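Local coordinates for PlyP35 (Listeria phage P35, PDB 6S3Y), which probably anchors the phage endolysin to the Listeria cell wall through a C-terminal binding region built from two SH3-like repeats, at residues F22-S27 with R133-D137; H42-T48 with G60-H64; I8-D12 with L102-F106. The contacts are given in a common frame with arbitrary orientation. Residues are numbered along the deposited sequence.

Interaction 1: F22-S27 with R133-D137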
ATOM      1  N   PHE A  22       2.048   1.357   7.438  1.00 17.28           N
ATOM      2  CA  PHE A  22       0.859   1.755   6.660  1.00 17.37           C
ATOM      3  C   PHE A  22       0.033   2.801   7.398  1.00 17.51           C
ATOM      4  O   PHE A  22      -0.651   3.579   6.718  1.00 17.01           O
ATOM      5  CB  PHE A  22       0.087   0.497   6.312  1.00 18.50           C
ATOM      6  CG  PHE A  22       0.779  -0.355   5.288  1.00 16.69           C
ATOM      7  CD1 PHE A  22       0.919   0.083   3.974  1.00 16.05           C
ATOM      8  CD2 PHE A  22       1.303  -1.575   5.639  1.00 17.56           C
ATOM      9  CE1 PHE A  22       1.534  -0.718   3.038  1.00 16.03           C
ATOM     10  CE2 PHE A  22       1.919  -2.374   4.702  1.00 16.08           C
ATOM     11  CZ  PHE A  22       2.017  -1.947   3.400  1.00 16.63           C
ATOM     12  N   LEU A  23       0.083   2.830   8.723  1.00 19.32           N
ATOM     13  CA  LEU A  23      -0.675   3.806   9.565  1.00 20.38           C
ATOM     14  C   LEU A  23       0.205   5.040   9.799  1.00 20.47           C
ATOM     15  O   LEU A  23       1.407   4.853  10.107  1.00 19.77           O
ATOM     16  CB  LEU A  23      -1.034   3.126  10.895  1.00 23.95           C
ATOM     17  CG  LEU A  23      -1.722   4.004  11.948  1.00 27.21           C
ATOM     18  CD1 LEU A  23      -3.117   4.355  11.556  1.00 25.61           C
ATOM     19  CD2 LEU A  23      -1.729   3.358  13.334  1.00 30.18           C
ATOM     20  N   ASN A  24      -0.376   6.245   9.697  1.00 18.94           N
ATOM     21  CA  ASN A  24       0.268   7.533  10.052  1.00 19.23           C
ATOM     22  C   ASN A  24       1.503   7.742   9.166  1.00 21.30           C
ATOM     23  O   ASN A  24       2.527   8.203   9.688  1.00 20.90           O
ATOM     24  CB  ASN A  24       0.660   7.622  11.546  1.00 21.90           C
ATOM     25  CG  ASN A  24      -0.547   7.592  12.459  1.00 25.38           C
ATOM     26  OD1 ASN A  24      -1.586   8.158  12.127  1.00 25.40           O
ATOM     27  ND2 ASN A  24      -0.421   6.904  13.580  1.00 25.32           N
ATOM     28  N   SER A  25       1.429   7.366   7.898  1.00 21.31           N
ATOM     29  CA  SER A  25       2.506   7.572   6.901  1.00 21.00           C
ATOM     30  C   SER A  25       1.919   8.276   5.678  1.00 20.86           C
ATOM     31  O   SER A  25       0.741   8.128   5.408  1.00 22.74           O
ATOM     32  CB  SER A  25       3.201   6.279   6.546  1.00 19.69           C
ATOM     33  OG  SER A  25       2.313   5.372   5.894  1.00 17.95           O
ATOM     34  N   LYS A  26       2.745   9.052   5.000  1.00 25.50           N
ATOM     35  CA  LYS A  26       2.400   9.762   3.741  1.00 26.60           C
ATOM     36  C   LYS A  26       3.090   9.037   2.597  1.00 22.14           C
ATOM     37  O   LYS A  26       4.180   8.504   2.807  1.00 20.75           O
ATOM     38  CB  LYS A  26       2.861  11.222   3.803  1.00 31.98           C
ATOM     39  CG  LYS A  26       2.049  12.085   4.752  1.00 41.60           C
ATOM     40  CD  LYS A  26       2.723  13.357   5.141  1.00 49.47           C
ATOM     41  CE  LYS A  26       1.766  14.265   5.884  1.00 52.59           C
ATOM     42  NZ  LYS A  26       2.372  15.600   6.088  1.00 57.77           N
ATOM     43  N   SER A  27       2.482   9.046   1.421  1.00 22.71           N
ATOM     44  CA  SER A  27       3.070   8.454   0.201  1.00 23.91           C
ATOM     45  C   SER A  27       4.142   9.407  -0.339  1.00 23.27           C
ATOM     46  O   SER A  27       3.829  10.548  -0.651  1.00 22.91           O
ATOM     47  CB  SER A  27       2.013   8.150  -0.820  1.00 24.36           C
ATOM     48  OG  SER A  27       1.170   7.105  -0.342  1.00 21.98           O
ATOM     49  N   ARG A 133      -7.919   5.428   3.369  1.00 18.54           N
ATOM     50  CA  ARG A 133      -8.388   6.196   2.195  1.00 19.39           C
ATOM     51  C   ARG A 133      -7.395   6.113   1.039  1.00 18.94           C
ATOM     52  O   ARG A 133      -7.848   6.023  -0.131  1.00 18.87           O
ATOM     53  CB  ARG A 133      -8.619   7.669   2.586  1.00 21.54           C
ATOM     54  CG  ARG A 133      -9.228   8.515   1.485  1.00 21.67           C
ATOM     55  CD  ARG A 133     -10.563   7.989   0.985  1.00 24.01           C
ATOM     56  NE  ARG A 133     -11.057   8.743  -0.160  1.00 26.49           N
ATOM     57  CZ  ARG A 133     -10.643   8.558  -1.407  1.00 24.47           C
ATOM     58  NH1 ARG A 133      -9.778   7.604  -1.712  1.00 23.37           N
ATOM     59  NH2 ARG A 133     -11.119   9.347  -2.348  1.00 24.54           N
ATOM     60  N   TYR A 134      -6.096   6.115   1.327  1.00 18.06           N
ATOM     61  CA  TYR A 134      -5.039   6.299   0.294  1.00 19.22           C
ATOM     62  C   TYR A 134      -4.881   5.054  -0.572  1.00 17.68           C
ATOM     63  O   TYR A 134      -4.172   5.117  -1.563  1.00 18.88           O
ATOM     64  CB  TYR A 134      -3.703   6.764   0.917  1.00 17.20           C
ATOM     65  CG  TYR A 134      -2.964   5.758   1.755  1.00 17.15           C
ATOM     66  CD1 TYR A 134      -2.116   4.833   1.179  1.00 17.89           C
ATOM     67  CD2 TYR A 134      -3.025   5.787   3.144  1.00 16.24           C
ATOM     68  CE1 TYR A 134      -1.406   3.918   1.942  1.00 16.58           C
ATOM     69  CE2 TYR A 134      -2.308   4.888   3.916  1.00 17.42           C
ATOM     70  CZ  TYR A 134      -1.516   3.937   3.318  1.00 17.38           C
ATOM     71  OH  TYR A 134      -0.793   3.063   4.083  1.00 17.49           O
HETATM   72  N   MSE A 135      -5.549   3.944  -0.245  1.00 15.68           N
HETATM   73  CA  MSE A 135      -5.343   2.720  -1.017  1.00 15.15           C
HETATM   74  C   MSE A 135      -6.426   2.497  -2.077  1.00 16.29           C
HETATM   75  O   MSE A 135      -6.355   1.493  -2.797  1.00 16.19           O
HETATM   76  CB  MSE A 135      -5.249   1.498  -0.103  1.00 14.88           C
HETATM   77  CG  MSE A 135      -4.007   1.511   0.752  1.00 13.72           C
HETATM   78 SE   MSE A 135      -3.785  -0.115   1.779  0.82 12.49          SE
HETATM   79  CE  MSE A 135      -1.890  -0.217   1.880  1.00 17.07           C
ATOM     80  N   PHE A 136      -7.383   3.415  -2.203  1.00 14.84           N
ATOM     81  CA  PHE A 136      -8.451   3.199  -3.174  1.00 17.41           C
ATOM     82  C   PHE A 136      -8.916   4.529  -3.799  1.00 16.63           C
ATOM     83  O   PHE A 136      -8.670   5.626  -3.250  1.00 15.09           O
ATOM     84  CB  PHE A 136      -9.645   2.475  -2.527  1.00 15.95           C
ATOM     85  CG  PHE A 136     -10.354   3.217  -1.420  1.00 16.59           C
ATOM     86  CD1 PHE A 136     -11.328   4.161  -1.701  1.00 15.73           C
ATOM     87  CD2 PHE A 136     -10.077   2.939  -0.088  1.00 15.97           C
ATOM     88  CE1 PHE A 136     -11.997   4.817  -0.669  1.00 18.49           C
ATOM     89  CE2 PHE A 136     -10.749   3.599   0.936  1.00 17.47           C
ATOM     90  CZ  PHE A 136     -11.701   4.544   0.660  1.00 17.38           C
ATOM     91  N   ASP A 137      -9.622   4.403  -4.924  1.00 18.96           N
ATOM     92  CA  ASP A 137     -10.345   5.518  -5.589  1.00 19.58           C
ATOM     93  C   ASP A 137     -11.863   5.298  -5.470  1.00 18.97           C
ATOM     94  O   ASP A 137     -12.311   4.151  -5.360  1.00 20.59           O
ATOM     95  CB  ASP A 137      -9.900   5.645  -7.041  1.00 19.98           C
ATOM     96  CG  ASP A 137      -8.494   6.211  -7.208  1.00 23.57           C
ATOM     97  OD1 ASP A 137      -8.108   7.139  -6.417  1.00 24.95           O
ATOM     98  OD2 ASP A 137      -7.801   5.725  -8.109  1.00 21.76           O
TER

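Interaction 2: H42-T48 with G60-H64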
ATOM      1  N   HIS A  42      15.413  -3.250   3.789  1.00 17.04           N
ATOM      2  CA  HIS A  42      15.406  -2.425   5.016  1.00 18.93           C
ATOM      3  C   HIS A  42      15.240  -3.330   6.231  1.00 18.62           C
ATOM      4  O   HIS A  42      15.944  -3.115   7.218  1.00 18.34           O
ATOM      5  CB  HIS A  42      14.334  -1.348   4.949  1.00 18.28           C
ATOM      6  CG  HIS A  42      14.162  -0.591   6.216  1.00 17.06           C
ATOM      7  ND1 HIS A  42      15.121   0.220   6.745  1.00 18.13           N
ATOM      8  CD2 HIS A  42      13.125  -0.555   7.064  1.00 17.36           C
ATOM      9  CE1 HIS A  42      14.687   0.723   7.885  1.00 17.04           C
ATOM     10  NE2 HIS A  42      13.452   0.272   8.097  1.00 18.07           N
ATOM     11  N   ASN A  43      14.293  -4.256   6.179  1.00 17.69           N
ATOM     12  CA  ASN A  43      14.122  -5.313   7.216  1.00 19.48           C
ATOM     13  C   ASN A  43      13.412  -6.499   6.560  1.00 21.10           C
ATOM     14  O   ASN A  43      13.377  -6.538   5.330  1.00 21.56           O
ATOM     15  CB  ASN A  43      13.441  -4.783   8.478  1.00 19.41           C
ATOM     16  CG  ASN A  43      11.971  -4.468   8.347  1.00 21.76           C
ATOM     17  OD1 ASN A  43      11.379  -4.637   7.276  1.00 20.53           O
ATOM     18  ND2 ASN A  43      11.379  -3.943   9.407  1.00 19.39           N
ATOM     19  N   SER A  44      12.886  -7.443   7.322  1.00 19.21           N
ATOM     20  CA  SER A  44      12.286  -8.679   6.754  1.00 21.88           C
ATOM     21  C   SER A  44      11.100  -8.343   5.850  1.00 20.29           C
ATOM     22  O   SER A  44      10.877  -9.091   4.916  1.00 22.55           O
ATOM     23  CB  SER A  44      11.880  -9.650   7.828  1.00 22.65           C
ATOM     24  OG  SER A  44      10.957  -9.024   8.683  1.00 28.14           O
ATOM     25  N   HIS A  45      10.365  -7.260   6.094  1.00 19.59           N
ATOM     26  CA  HIS A  45       9.082  -6.959   5.421  1.00 20.21           C
ATOM     27  C   HIS A  45       9.170  -5.709   4.540  1.00 20.04           C
ATOM     28  O   HIS A  45       8.176  -5.443   3.844  1.00 19.52           O
ATOM     29  CB  HIS A  45       7.957  -6.877   6.460  1.00 22.18           C
ATOM     30  CG  HIS A  45       7.523  -8.217   6.949  1.00 24.51           C
ATOM     31  ND1 HIS A  45       8.370  -9.058   7.650  1.00 28.71           N
ATOM     32  CD2 HIS A  45       6.343  -8.873   6.852  1.00 29.49           C
ATOM     33  CE1 HIS A  45       7.734 -10.184   7.940  1.00 30.89           C
ATOM     34  NE2 HIS A  45       6.497 -10.095   7.459  1.00 28.59           N
ATOM     35  N   TRP A  46      10.262  -4.965   4.548  1.00 17.01           N
ATOM     36  CA  TRP A  46      10.316  -3.635   3.892  1.00 14.92           C
ATOM     37  C   TRP A  46      11.611  -3.450   3.113  1.00 15.71           C
ATOM     38  O   TRP A  46      12.662  -3.994   3.500  1.00 14.25           O
ATOM     39  CB  TRP A  46      10.148  -2.495   4.894  1.00 15.56           C
ATOM     40  CG  TRP A  46       8.800  -2.446   5.542  1.00 15.36           C
ATOM     41  CD1 TRP A  46       8.387  -3.181   6.616  1.00 14.81           C
ATOM     42  CD2 TRP A  46       7.679  -1.637   5.141  1.00 15.03           C
ATOM     43  NE1 TRP A  46       7.085  -2.890   6.894  1.00 14.90           N
ATOM     44  CE2 TRP A  46       6.620  -1.944   6.013  1.00 15.68           C
ATOM     45  CE3 TRP A  46       7.467  -0.692   4.133  1.00 14.98           C
ATOM     46  CZ2 TRP A  46       5.378  -1.320   5.924  1.00 14.76           C
ATOM     47  CZ3 TRP A  46       6.238  -0.080   4.040  1.00 13.53           C
ATOM     48  CH2 TRP A  46       5.214  -0.378   4.935  1.00 14.49           C
ATOM     49  N   TYR A  47      11.502  -2.664   2.045  1.00 14.58           N
ATOM     50  CA  TYR A  47      12.597  -2.089   1.244  1.00 15.78           C
ATOM     51  C   TYR A  47      12.597  -0.597   1.535  1.00 14.57           C
ATOM     52  O   TYR A  47      11.546  -0.041   1.880  1.00 14.16           O
ATOM     53  CB  TYR A  47      12.414  -2.370  -0.258  1.00 14.96           C
ATOM     54  CG  TYR A  47      12.646  -3.798  -0.656  1.00 14.82           C
ATOM     55  CD1 TYR A  47      13.914  -4.253  -0.957  1.00 17.61           C
ATOM     56  CD2 TYR A  47      11.607  -4.713  -0.701  1.00 17.48           C
ATOM     57  CE1 TYR A  47      14.141  -5.580  -1.300  1.00 18.81           C
ATOM     58  CE2 TYR A  47      11.820  -6.044  -1.025  1.00 17.80           C
ATOM     59  CZ  TYR A  47      13.090  -6.477  -1.327  1.00 19.72           C
ATOM     60  OH  TYR A  47      13.341  -7.790  -1.614  1.00 20.43           O
ATOM     61  N   THR A  48      13.743   0.045   1.339  1.00 13.60           N
ATOM     62  CA  THR A  48      13.845   1.511   1.344  1.00 14.17           C
ATOM     63  C   THR A  48      14.534   1.948   0.057  1.00 14.83           C
ATOM     64  O   THR A  48      15.170   1.122  -0.581  1.00 15.27           O
ATOM     65  CB  THR A  48      14.550   2.015   2.611  1.00 13.94           C
ATOM     66  OG1 THR A  48      14.496   3.444   2.621  1.00 13.33           O
ATOM     67  CG2 THR A  48      15.984   1.559   2.704  1.00 14.46           C
ATOM     68  N   GLY A  60      12.009   6.772   1.029  1.00 14.41           N
ATOM     69  CA  GLY A  60      10.741   6.065   1.229  1.00 12.95           C
ATOM     70  C   GLY A  60      10.950   4.605   1.547  1.00 12.50           C
ATOM     71  O   GLY A  60      12.101   4.117   1.517  1.00 13.65           O
ATOM     72  N   TYR A  61       9.835   3.938   1.849  1.00 11.72           N
ATOM     73  CA  TYR A  61       9.791   2.535   2.291  1.00 12.33           C
ATOM     74  C   TYR A  61       8.625   1.852   1.575  1.00 12.53           C
ATOM     75  O   TYR A  61       7.521   2.406   1.568  1.00 13.58           O
ATOM     76  CB  TYR A  61       9.604   2.479   3.813  1.00 12.15           C
ATOM     77  CG  TYR A  61      10.698   3.174   4.581  1.00 11.97           C
ATOM     78  CD1 TYR A  61      10.638   4.532   4.844  1.00 14.08           C
ATOM     79  CD2 TYR A  61      11.803   2.473   5.014  1.00 12.54           C
ATOM     80  CE1 TYR A  61      11.668   5.187   5.520  1.00 14.77           C
ATOM     81  CE2 TYR A  61      12.830   3.094   5.709  1.00 13.37           C
ATOM     82  CZ  TYR A  61      12.764   4.462   5.955  1.00 14.17           C
ATOM     83  OH  TYR A  61      13.755   5.131   6.604  1.00 17.45           O
ATOM     84  N   ILE A  62       8.852   0.648   1.069  1.00 13.13           N
ATOM     85  CA  ILE A  62       7.788  -0.097   0.373  1.00 13.86           C
ATOM     86  C   ILE A  62       7.802  -1.546   0.838  1.00 15.31           C
ATOM     87  O   ILE A  62       8.883  -2.142   0.993  1.00 14.52           O
ATOM     88  CB  ILE A  62       7.914   0.074  -1.163  1.00 14.51           C
ATOM     89  CG1 ILE A  62       6.748  -0.611  -1.874  1.00 15.75           C
ATOM     90  CG2 ILE A  62       9.254  -0.408  -1.675  1.00 14.06           C
ATOM     91  CD1 ILE A  62       6.511  -0.102  -3.286  1.00 16.53           C
ATOM     92  N   TYR A  63       6.615  -2.095   1.058  1.00 14.57           N
ATOM     93  CA  TYR A  63       6.435  -3.444   1.638  1.00 15.48           C
ATOM     94  C   TYR A  63       6.907  -4.489   0.645  1.00 15.54           C
ATOM     95  O   TYR A  63       6.748  -4.277  -0.563  1.00 16.41           O
ATOM     96  CB  TYR A  63       4.974  -3.565   2.051  1.00 16.38           C
ATOM     97  CG  TYR A  63       4.640  -4.776   2.875  1.00 18.64           C
ATOM     98  CD1 TYR A  63       4.744  -4.747   4.255  1.00 20.28           C
ATOM     99  CD2 TYR A  63       4.176  -5.934   2.279  1.00 19.39           C
ATOM    100  CE1 TYR A  63       4.369  -5.834   5.035  1.00 20.40           C
ATOM    101  CE2 TYR A  63       3.794  -7.025   3.038  1.00 20.78           C
ATOM    102  CZ  TYR A  63       3.884  -6.971   4.422  1.00 20.79           C
ATOM    103  OH  TYR A  63       3.537  -8.057   5.156  1.00 25.79           O
ATOM    104  N   HIS A  64       7.486  -5.581   1.124  1.00 14.78           N
ATOM    105  CA  HIS A  64       8.298  -6.533   0.316  1.00 16.10           C
ATOM    106  C   HIS A  64       7.456  -7.137  -0.810  1.00 17.08           C
ATOM    107  O   HIS A  64       8.012  -7.356  -1.902  1.00 15.03           O
ATOM    108  CB  HIS A  64       8.918  -7.605   1.208  1.00 18.17           C
ATOM    109  CG  HIS A  64       7.960  -8.636   1.675  1.00 18.91           C
ATOM    110  ND1 HIS A  64       6.976  -8.396   2.644  1.00 21.93           N
ATOM    111  CD2 HIS A  64       7.807  -9.901   1.281  1.00 18.58           C
ATOM    112  CE1 HIS A  64       6.280  -9.490   2.832  1.00 19.67           C
ATOM    113  NE2 HIS A  64       6.770 -10.428   2.020  1.00 25.25           N
TER

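Interaction 3: I8-D12 with L102-F106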
ATOM      1  N   ILE A   8     -15.745   1.421  -4.275  1.00 20.14           N
ATOM      2  CA  ILE A   8     -14.293   1.732  -4.293  1.00 17.84           C
ATOM      3  C   ILE A   8     -13.602   0.781  -5.257  1.00 16.16           C
ATOM      4  O   ILE A   8     -14.099  -0.337  -5.487  1.00 16.50           O
ATOM      5  CB  ILE A   8     -13.674   1.667  -2.886  1.00 17.95           C
ATOM      6  CG1 ILE A   8     -13.578   0.230  -2.362  1.00 18.58           C
ATOM      7  CG2 ILE A   8     -14.414   2.578  -1.935  1.00 19.35           C
ATOM      8  CD1 ILE A   8     -12.785   0.142  -1.037  1.00 19.72           C
ATOM      9  N   VAL A   9     -12.466   1.225  -5.770  1.00 16.05           N
ATOM     10  CA  VAL A   9     -11.550   0.375  -6.566  1.00 17.97           C
ATOM     11  C   VAL A   9     -10.142   0.556  -5.998  1.00 16.47           C
ATOM     12  O   VAL A   9      -9.689   1.707  -5.814  1.00 18.17           O
ATOM     13  CB  VAL A   9     -11.658   0.676  -8.077  1.00 20.05           C
ATOM     14  CG1 VAL A   9     -11.608   2.147  -8.353  1.00 24.31           C
ATOM     15  CG2 VAL A   9     -10.602  -0.061  -8.889  1.00 18.69           C
ATOM     16  N   ILE A  10      -9.498  -0.564  -5.688  1.00 17.55           N
ATOM     17  CA  ILE A  10      -8.128  -0.563  -5.119  1.00 17.96           C
ATOM     18  C   ILE A  10      -7.192  -0.043  -6.228  1.00 18.52           C
ATOM     19  O   ILE A  10      -7.326  -0.484  -7.396  1.00 17.57           O
ATOM     20  CB  ILE A  10      -7.760  -1.946  -4.560  1.00 20.77           C
ATOM     21  CG1 ILE A  10      -8.205  -2.092  -3.099  1.00 25.37           C
ATOM     22  CG2 ILE A  10      -6.255  -2.213  -4.678  1.00 18.83           C
ATOM     23  CD1 ILE A  10      -9.653  -1.771  -2.849  1.00 28.69           C
ATOM     24  N   LYS A  11      -6.295   0.869  -5.874  1.00 18.45           N
ATOM     25  CA  LYS A  11      -5.419   1.567  -6.860  1.00 18.69           C
ATOM     26  C   LYS A  11      -4.488   0.576  -7.559  1.00 18.52           C
ATOM     27  O   LYS A  11      -4.182  -0.507  -6.997  1.00 16.99           O
ATOM     28  CB  LYS A  11      -4.604   2.677  -6.204  1.00 19.13           C
ATOM     29  CG  LYS A  11      -5.423   3.853  -5.704  1.00 20.00           C
ATOM     30  CD  LYS A  11      -4.536   4.883  -4.988  1.00 21.45           C
ATOM     31  CE  LYS A  11      -5.308   6.129  -4.640  1.00 23.13           C
ATOM     32  NZ  LYS A  11      -4.536   7.033  -3.774  1.00 25.35           N
ATOM     33  N   ASP A  12      -3.994   0.993  -8.721  1.00 19.39           N
ATOM     34  CA  ASP A  12      -3.051   0.221  -9.567  1.00 19.06           C
ATOM     35  C   ASP A  12      -1.611   0.567  -9.175  1.00 18.60           C
ATOM     36  O   ASP A  12      -0.733   0.611 -10.091  1.00 18.88           O
ATOM     37  CB  ASP A  12      -3.314   0.562 -11.047  1.00 22.46           C
ATOM     38  CG  ASP A  12      -2.661  -0.428 -12.002  1.00 21.41           C
ATOM     39  OD1 ASP A  12      -2.710  -1.648 -11.712  1.00 21.57           O
ATOM     40  OD2 ASP A  12      -2.077   0.052 -12.972  1.00 30.03           O
ATOM     41  N   LEU A 102      -5.366  -7.325  -1.084  1.00 17.97           N
ATOM     42  CA  LEU A 102      -6.375  -6.943  -2.095  1.00 18.05           C
ATOM     43  C   LEU A 102      -5.676  -6.692  -3.444  1.00 20.03           C
ATOM     44  O   LEU A 102      -4.812  -5.791  -3.529  1.00 17.55           O
ATOM     45  CB  LEU A 102      -7.129  -5.713  -1.608  1.00 19.18           C
ATOM     46  CG  LEU A 102      -7.866  -5.889  -0.282  1.00 20.97           C
ATOM     47  CD1 LEU A 102      -8.529  -4.587   0.172  1.00 22.09           C
ATOM     48  CD2 LEU A 102      -8.923  -6.967  -0.399  1.00 21.77           C
ATOM     49  N   LYS A 103      -6.063  -7.441  -4.470  1.00 20.16           N
ATOM     50  CA  LYS A 103      -5.486  -7.349  -5.839  1.00 22.94           C
ATOM     51  C   LYS A 103      -5.677  -5.937  -6.369  1.00 17.78           C
ATOM     52  O   LYS A 103      -6.713  -5.293  -6.047  1.00 14.77           O
ATOM     53  CB  LYS A 103      -6.115  -8.405  -6.766  1.00 28.59           C
ATOM     54  CG  LYS A 103      -5.139  -9.268  -7.516  1.00 41.47           C
ATOM     55  CD  LYS A 103      -5.757 -10.043  -8.692  1.00 51.11           C
ATOM     56  CE  LYS A 103      -4.712 -10.954  -9.292  1.00 54.98           C
ATOM     57  NZ  LYS A 103      -3.633 -10.210  -9.994  1.00 57.16           N
ATOM     58  N   ARG A 104      -4.707  -5.431  -7.135  1.00 18.47           N
ATOM     59  CA  ARG A 104      -4.906  -4.144  -7.856  1.00 19.15           C
ATOM     60  C   ARG A 104      -6.240  -4.232  -8.606  1.00 18.68           C
ATOM     61  O   ARG A 104      -6.488  -5.266  -9.186  1.00 15.17           O
ATOM     62  CB  ARG A 104      -3.736  -3.848  -8.796  1.00 20.66           C
ATOM     63  CG  ARG A 104      -3.490  -4.924  -9.838  1.00 23.74           C
ATOM     64  CD  ARG A 104      -2.105  -4.673 -10.437  1.00 27.77           C
ATOM     65  NE  ARG A 104      -2.144  -4.800 -11.907  1.00 35.03           N
ATOM     66  CZ  ARG A 104      -1.759  -5.849 -12.557  1.00 38.38           C
ATOM     67  NH1 ARG A 104      -1.206  -6.875 -11.914  1.00 49.52           N
ATOM     68  NH2 ARG A 104      -1.856  -5.856 -13.866  1.00 40.55           N
ATOM     69  N   GLY A 105      -7.048  -3.184  -8.555  1.00 20.60           N
ATOM     70  CA  GLY A 105      -8.349  -3.125  -9.247  1.00 21.86           C
ATOM     71  C   GLY A 105      -9.468  -3.840  -8.505  1.00 22.65           C
ATOM     72  O   GLY A 105     -10.586  -3.828  -9.016  1.00 20.23           O
ATOM     73  N   PHE A 106      -9.215  -4.415  -7.328  1.00 22.28           N
ATOM     74  CA  PHE A 106     -10.279  -5.009  -6.469  1.00 20.54           C
ATOM     75  C   PHE A 106     -11.445  -4.027  -6.350  1.00 18.75           C
ATOM     76  O   PHE A 106     -11.204  -2.865  -5.988  1.00 18.22           O
ATOM     77  CB  PHE A 106      -9.749  -5.368  -5.076  1.00 20.77           C
ATOM     78  CG  PHE A 106     -10.759  -6.046  -4.178  1.00 21.03           C
ATOM     79  CD1 PHE A 106     -10.926  -7.421  -4.225  1.00 23.62           C
ATOM     80  CD2 PHE A 106     -11.546  -5.307  -3.301  1.00 21.98           C
ATOM     81  CE1 PHE A 106     -11.869  -8.054  -3.419  1.00 26.66           C
ATOM     82  CE2 PHE A 106     -12.468  -5.937  -2.482  1.00 23.15           C
ATOM     83  CZ  PHE A 106     -12.636  -7.309  -2.548  1.00 24.09           C
TER

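Interaction 1: F22-S27 with R133-D137
One hydrogen bond joins the two segments: the Tyr134 hydroxyl OH donates to the backbone carbonyl O of Phe22 at 2.7 Å. The same OH sits at the edge of the Phe22 ring, 3.4 Å from Phe22 CD1. The Tyr134 CA-to-CB bond points toward residues 22-27, and the ring reaches across a gap where even the nearest CA atoms, those of Ser27 and Tyr134, stay 8.4 Å apart. Apolar packing follows beside it, Phe22 CD1 lying 3.5 Å from CE of Met135, a selenomethionine. In the fold, the contact joins two sequence repeats of the cell wall binding family, far apart along the chain: residues 22-27 form the loop between strands 6-17 and 27-32, whereas 133-137 run from a 3-10 turn into strand 136-137, near the C terminus. Two serines make looser contacts with the tyrosine, Ser25 OG lying 4.3 Å from Tyr134 OH and Ser27 OG 4.3 Å from Tyr134 CD1. Their hydroxyls are engaged on their own side, Ser25 with Gln21 and Ser27 with Gln17.

Interaction 2: H42-T48 with G60-H64
Tyr61 buries more surface here than any other residue. Its CE2 lies 3.7 Å from His42 CE1, and the edge of its ring meets the face of the His42 imidazole in a T-shaped pair with centroids 4.9 Å apart. The phenol also meets Thr48, whose OG1 sits over the ring face, 3.5 Å from Tyr61 CE2, and donates to Gly60 O at 2.7 Å. Tyr47 is next. Its backbone makes both hydrogen bonds of an antiparallel hydrogen-bonded pair with Ile62, Tyr47 N to Ile62 O and Ile62 N to Tyr47 O, each 2.9 Å, while Tyr47 CB packs 4.0 Å from Ile62 CG2. The flanking pairs, Trp46 with Tyr63 and Thr48 with Tyr61, are non-hydrogen-bonded. His64 closes the open end of this beta hairpin: its N donates to His45 O at 2.8 Å, and its CA meets the Tyr47 ring edge, 3.8 Å from CE2. An Asx turn, with His45 N bonded to Asn43 OD1 at 3.1 Å, shapes the approach to the strand. His45, Trp46, Tyr63 and His64 form an aromatic cluster in which the Tyr63 edge faces the Trp46 indole at 89°. Strand 46-53 lies between strands 56-63 and 36-41 in the curled sheet; Tyr47 and Ile62 both touch Leu39 and turn toward strand 78-89, whereas Trp46 and Tyr61, on the other face, pack against Pro20 in the loop after strand 6-17.

Interaction 3: I8-D12 with L102-F106
Ile10 dominates this contact, pointing its side chain into the bend formed by residues 102-106. With chi1 at -88° and chi2 in p, the branches spread over several partners: CG2 lies 3.4 Å from Lys103 O, CG1 is 4.1 Å from Leu102 CB, and CD1 comes to the edge of the Phe106 ring. The Phe106 CB is 4.0 Å from Ile10 CB, but its t rotamer carries the ring away from 8-12 and onto Phe122. Leu102, on strand 99-103, turns its CA-to-CB bond toward 8-12. The bend itself is a type II beta turn from Lys103 to Phe106, closed by Phe106 N to Lys103 O at 2.9 Å. Gly105 takes the third position with a phi of 81°, a backbone conformation common for glycine there. The turn docks on strand 6-17 by two backbone hydrogen bonds, Ile10 N to Phe106 O at 2.9 Å and Gly105 N to Ile10 O at 3.0 Å, so that strand 6-17, from the first sequence repeat, is joined to the turn after strand 99-103, from the second. In the break that follows strand residues 8-10, Asp12 in its t rotamer brings OD1 to 3.2 Å from Arg104 NE, a salt bridge whose hydrogen bond is weak; Arg104 reaches it with chi1 in p. Val9, also p, sets CG2 3.8 Å from Gly105 O. Lys11 points away from the turn, and its extended side chain carries NZ to hydrogen bonds with Tyr134 O and Gln30 OE1.

In the fold
From the N terminus, the chain first lays down 8-12 on strand 6-17, then the 22-27 loop, then the 46-53/56-63 hairpin. Interaction 2 closes the short loop of that hairpin and is nested inside the longer loops of both other contacts. Interaction 3 closes when 102-106 returns to 8-12, and interaction 1 when 133-137 meets 22-27, so these two cross. They also share a sheet: strand 136-137 pairs with strand 6-17, and Asp137 N lies 2.8 Å from Val9 O. Phe22 connects interaction 1 to the hairpin, its CZ 3.6 Å from Tyr63 CB. Interactions 2 and 3 do not touch and lie on opposite sides of the chain's centre.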